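Local structure of DNA-binding protein reb1 (Schizosaccharomyces pombe, 5EYB) at a contact of chain A with DNA. The protein binds specific sites in ribosomal DNA and upstream of many genes, taking part in termination of RNA polymerase I transcription and binding the rDNA replication fork barrier. Residues are numbered along the deposited sequence; one frame, centred on the assembly and turned at random.

A contact of chain A with DNA. Residues 162, 191-194. With nucleotides of chain B.
Thr194 holds the phosphate of DA10 in chain B with its side-chain hydroxyl, OG1 donating a hydrogen bond to the phosphate oxygen OP2 over 2.6 Å. Its backbone N adds a weaker, bent bond to the same oxygen, at 3.1 Å from OP2 with 132° at the hydrogen. OG1 lies anti to the carbonyl carbon and beside the backbone N (chi1 -57°), which brings both donors to a single phosphate oxygen. Threonine suits the place because its hydroxyl is short and its branched CB leaves it few rotamers; the methyl CG2 lies alongside the neighbouring phosphate, 4.0 Å from OP1 of DT9.

The indole of Trp193 turns to the sugar of DA10, while its backbone N lies near OP1 of the same nucleotide. The flat, apolar pyrrole rim packs edge-on against the deoxyribose, CD1 lying 3.9 Å from C2' of DA10, nearly in the ring plane. Over one indole face, toward its rim, lies the carbonyl carbon of Lys191, and Cys192 passes near OP1 of DA10. These two act chiefly through backbone or CB, so their type matters less here.

On the DT9 phosphate, Arg162 reaches in from a separate helix. Its NH2 makes a long salt bridge of 3.6 Å to OP2 of DT9, and NH1 binds a water, in the guanidinium plane, that passes the contact on to the same oxygen. The bend at chi3 (60°) turns the guanidinium, whose several N-H groups let arginine reach the phosphate by charge and through water at once.

Residues 193 and 194 open helix 193-199 of the first Myb-type helix-turn-helix, and the helix dipole may further favour the phosphate. Arg162 belongs to helix 154-164 in the Myb-associated region, so both regions clasp adjacent phosphates of one strand; none of the contacts described here touches a base.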
ATOM      1  N   ARG A 162      11.328 -19.130  -1.894  1.00 52.51           N
ATOM      2  CA  ARG A 162      11.460 -18.896  -3.329  1.00 51.83           C
ATOM      3  C   ARG A 162      11.610 -17.411  -3.646  1.00 54.52           C
ATOM      4  O   ARG A 162      12.461 -17.023  -4.448  1.00 56.68           O
ATOM      5  CB  ARG A 162      10.258 -19.477  -4.075  1.00 45.92           C
ATOM      6  CG  ARG A 162      10.293 -20.990  -4.182  1.00 49.78           C
ATOM      7  CD  ARG A 162       8.938 -21.561  -4.544  1.00 54.59           C
ATOM      8  NE  ARG A 162       8.428 -21.079  -5.824  1.00 57.61           N
ATOM      9  CZ  ARG A 162       8.812 -21.543  -7.010  1.00 58.19           C
ATOM     10  NH1 ARG A 162       9.732 -22.495  -7.091  1.00 46.16           N
ATOM     11  NH2 ARG A 162       8.281 -21.044  -8.119  1.00 49.62           N
ATOM     12  N   LYS A 191      -0.375 -14.753 -20.373  1.00 55.21           N
ATOM     13  CA  LYS A 191      -0.106 -14.546 -18.950  1.00 57.64           C
ATOM     14  C   LYS A 191       0.765 -15.655 -18.372  1.00 57.34           C
ATOM     15  O   LYS A 191       0.368 -16.332 -17.421  1.00 56.87           O
ATOM     16  CB  LYS A 191      -1.412 -14.471 -18.158  1.00 61.78           C
ATOM     17  CG  LYS A 191      -2.480 -13.599 -18.781  1.00 62.49           C
ATOM     18  CD  LYS A 191      -2.217 -12.129 -18.546  1.00 63.37           C
ATOM     19  CE  LYS A 191      -3.431 -11.315 -18.951  1.00 71.32           C
ATOM     20  NZ  LYS A 191      -4.676 -11.839 -18.312  1.00 71.66           N
ATOM     21  N   CYS A 192       1.946 -15.842 -18.952  1.00 56.08           N
ATOM     22  CA  CYS A 192       2.847 -16.906 -18.534  1.00 53.24           C
ATOM     23  C   CYS A 192       4.102 -16.304 -17.918  1.00 50.21           C
ATOM     24  O   CYS A 192       5.124 -16.150 -18.583  1.00 51.96           O
ATOM     25  CB  CYS A 192       3.192 -17.805 -19.720  1.00 59.80           C
ATOM     26  SG  CYS A 192       1.739 -18.541 -20.512  1.00 72.95           S
ATOM     27  N   TRP A 193       4.012 -15.973 -16.634  1.00 50.17           N
ATOM     28  CA  TRP A 193       5.012 -15.135 -15.985  1.00 50.90           C
ATOM     29  C   TRP A 193       6.330 -15.858 -15.732  1.00 52.64           C
ATOM     30  O   TRP A 193       7.379 -15.227 -15.635  1.00 57.24           O
ATOM     31  CB  TRP A 193       4.448 -14.586 -14.672  1.00 49.90           C
ATOM     32  CG  TRP A 193       3.066 -14.018 -14.829  1.00 50.79           C
ATOM     33  CD1 TRP A 193       1.914 -14.494 -14.271  1.00 49.47           C
ATOM     34  CD2 TRP A 193       2.690 -12.883 -15.618  1.00 52.01           C
ATOM     35  NE1 TRP A 193       0.847 -13.717 -14.654  1.00 52.61           N
ATOM     36  CE2 TRP A 193       1.297 -12.722 -15.483  1.00 53.07           C
ATOM     37  CE3 TRP A 193       3.399 -11.984 -16.420  1.00 40.61           C
ATOM     38  CZ2 TRP A 193       0.599 -11.699 -16.119  1.00 51.15           C
ATOM     39  CZ3 TRP A 193       2.705 -10.970 -17.051  1.00 42.62           C
ATOM     40  CH2 TRP A 193       1.319 -10.836 -16.898  1.00 47.78           C
ATOM     41  N   THR A 194       6.280 -17.179 -15.628  1.00 54.15           N
ATOM     42  CA  THR A 194       7.492 -17.964 -15.430  1.00 55.11           C
ATOM     43  C   THR A 194       8.304 -18.014 -16.724  1.00 59.22           C
ATOM     44  O   THR A 194       9.523 -17.827 -16.716  1.00 46.10           O
ATOM     45  CB  THR A 194       7.170 -19.393 -14.959  1.00 51.84           C
ATOM     46  OG1 THR A 194       6.399 -19.336 -13.753  1.00 56.59           O
ATOM     47  CG2 THR A 194       8.448 -20.170 -14.695  1.00 54.18           C
TER
ATOM     48  P    DT B   9       7.150 -23.715 -12.179  1.00 53.50           P
ATOM     49  OP1  DT B   9       7.700 -23.971 -13.529  1.00 54.64           O
ATOM     50  OP2  DT B   9       7.985 -23.020 -11.169  1.00 47.01           O
ATOM     51  O5'  DT B   9       5.762 -22.936 -12.338  1.00 42.88           O
ATOM     52  C5'  DT B   9       4.734 -23.500 -13.144  1.00 43.61           C
ATOM     53  C4'  DT B   9       3.435 -22.718 -13.015  1.00 55.73           C
ATOM     54  O4'  DT B   9       2.836 -22.966 -11.721  1.00 54.47           O
ATOM     55  C3'  DT B   9       3.562 -21.193 -13.148  1.00 56.16           C
ATOM     56  O3'  DT B   9       2.749 -20.738 -14.228  1.00 60.36           O
ATOM     57  C2'  DT B   9       3.066 -20.656 -11.794  1.00 54.86           C
ATOM     58  C1'  DT B   9       2.191 -21.797 -11.297  1.00 53.50           C
ATOM     59  N1   DT B   9       2.033 -21.855  -9.803  1.00 48.15           N
ATOM     60  C2   DT B   9       0.768 -21.836  -9.261  1.00 50.24           C
ATOM     61  O2   DT B   9      -0.247 -21.764  -9.931  1.00 53.01           O
ATOM     62  N3   DT B   9       0.730 -21.901  -7.895  1.00 58.23           N
ATOM     63  C4   DT B   9       1.804 -21.983  -7.031  1.00 56.68           C
ATOM     64  O4   DT B   9       1.663 -22.038  -5.815  1.00 53.36           O
ATOM     65  C5   DT B   9       3.101 -22.001  -7.659  1.00 49.61           C
ATOM     66  C7   DT B   9       4.340 -22.090  -6.818  1.00 42.21           C
ATOM     67  C6   DT B   9       3.154 -21.939  -9.002  1.00 46.08           C
ATOM     68  P    DA B  10       2.913 -19.250 -14.811  1.00 54.23           P
ATOM     69  OP1  DA B  10       3.025 -19.338 -16.285  1.00 64.33           O
ATOM     70  OP2  DA B  10       3.977 -18.584 -14.026  1.00 58.35           O
ATOM     71  O5'  DA B  10       1.523 -18.545 -14.459  1.00 54.16           O
ATOM     72  C5'  DA B  10       0.302 -19.149 -14.849  1.00 50.88           C
ATOM     73  C4'  DA B  10      -0.836 -18.666 -13.971  1.00 48.35           C
ATOM     74  O4'  DA B  10      -0.621 -19.116 -12.610  1.00 55.25           O
ATOM     75  C3'  DA B  10      -1.003 -17.141 -13.894  1.00 50.40           C
ATOM     76  O3'  DA B  10      -2.362 -16.793 -14.169  1.00 52.70           O
ATOM     77  C2'  DA B  10      -0.613 -16.811 -12.449  1.00 52.09           C
ATOM     78  C1'  DA B  10      -1.004 -18.087 -11.735  1.00 53.10           C
ATOM     79  N9   DA B  10      -0.332 -18.268 -10.452  1.00 52.09           N
ATOM     80  C8   DA B  10       1.011 -18.211 -10.206  1.00 50.83           C
ATOM     81  N7   DA B  10       1.329 -18.408  -8.947  1.00 45.33           N
ATOM     82  C5   DA B  10       0.109 -18.607  -8.326  1.00 54.19           C
ATOM     83  C6   DA B  10      -0.246 -18.867  -6.986  1.00 53.50           C
ATOM     84  N6   DA B  10       0.646 -18.974  -5.995  1.00 43.11           N
ATOM     85  N1   DA B  10      -1.556 -19.012  -6.707  1.00 53.10           N
ATOM     86  C2   DA B  10      -2.446 -18.900  -7.699  1.00 54.38           C
ATOM     87  N3   DA B  10      -2.236 -18.662  -8.989  1.00 60.76           N
ATOM     88  C4   DA B  10      -0.925 -18.522  -9.239  1.00 55.83           C
TER
HETATM   89  O   HOH W   1      10.349 -23.162  -9.908  1.00 52.14           O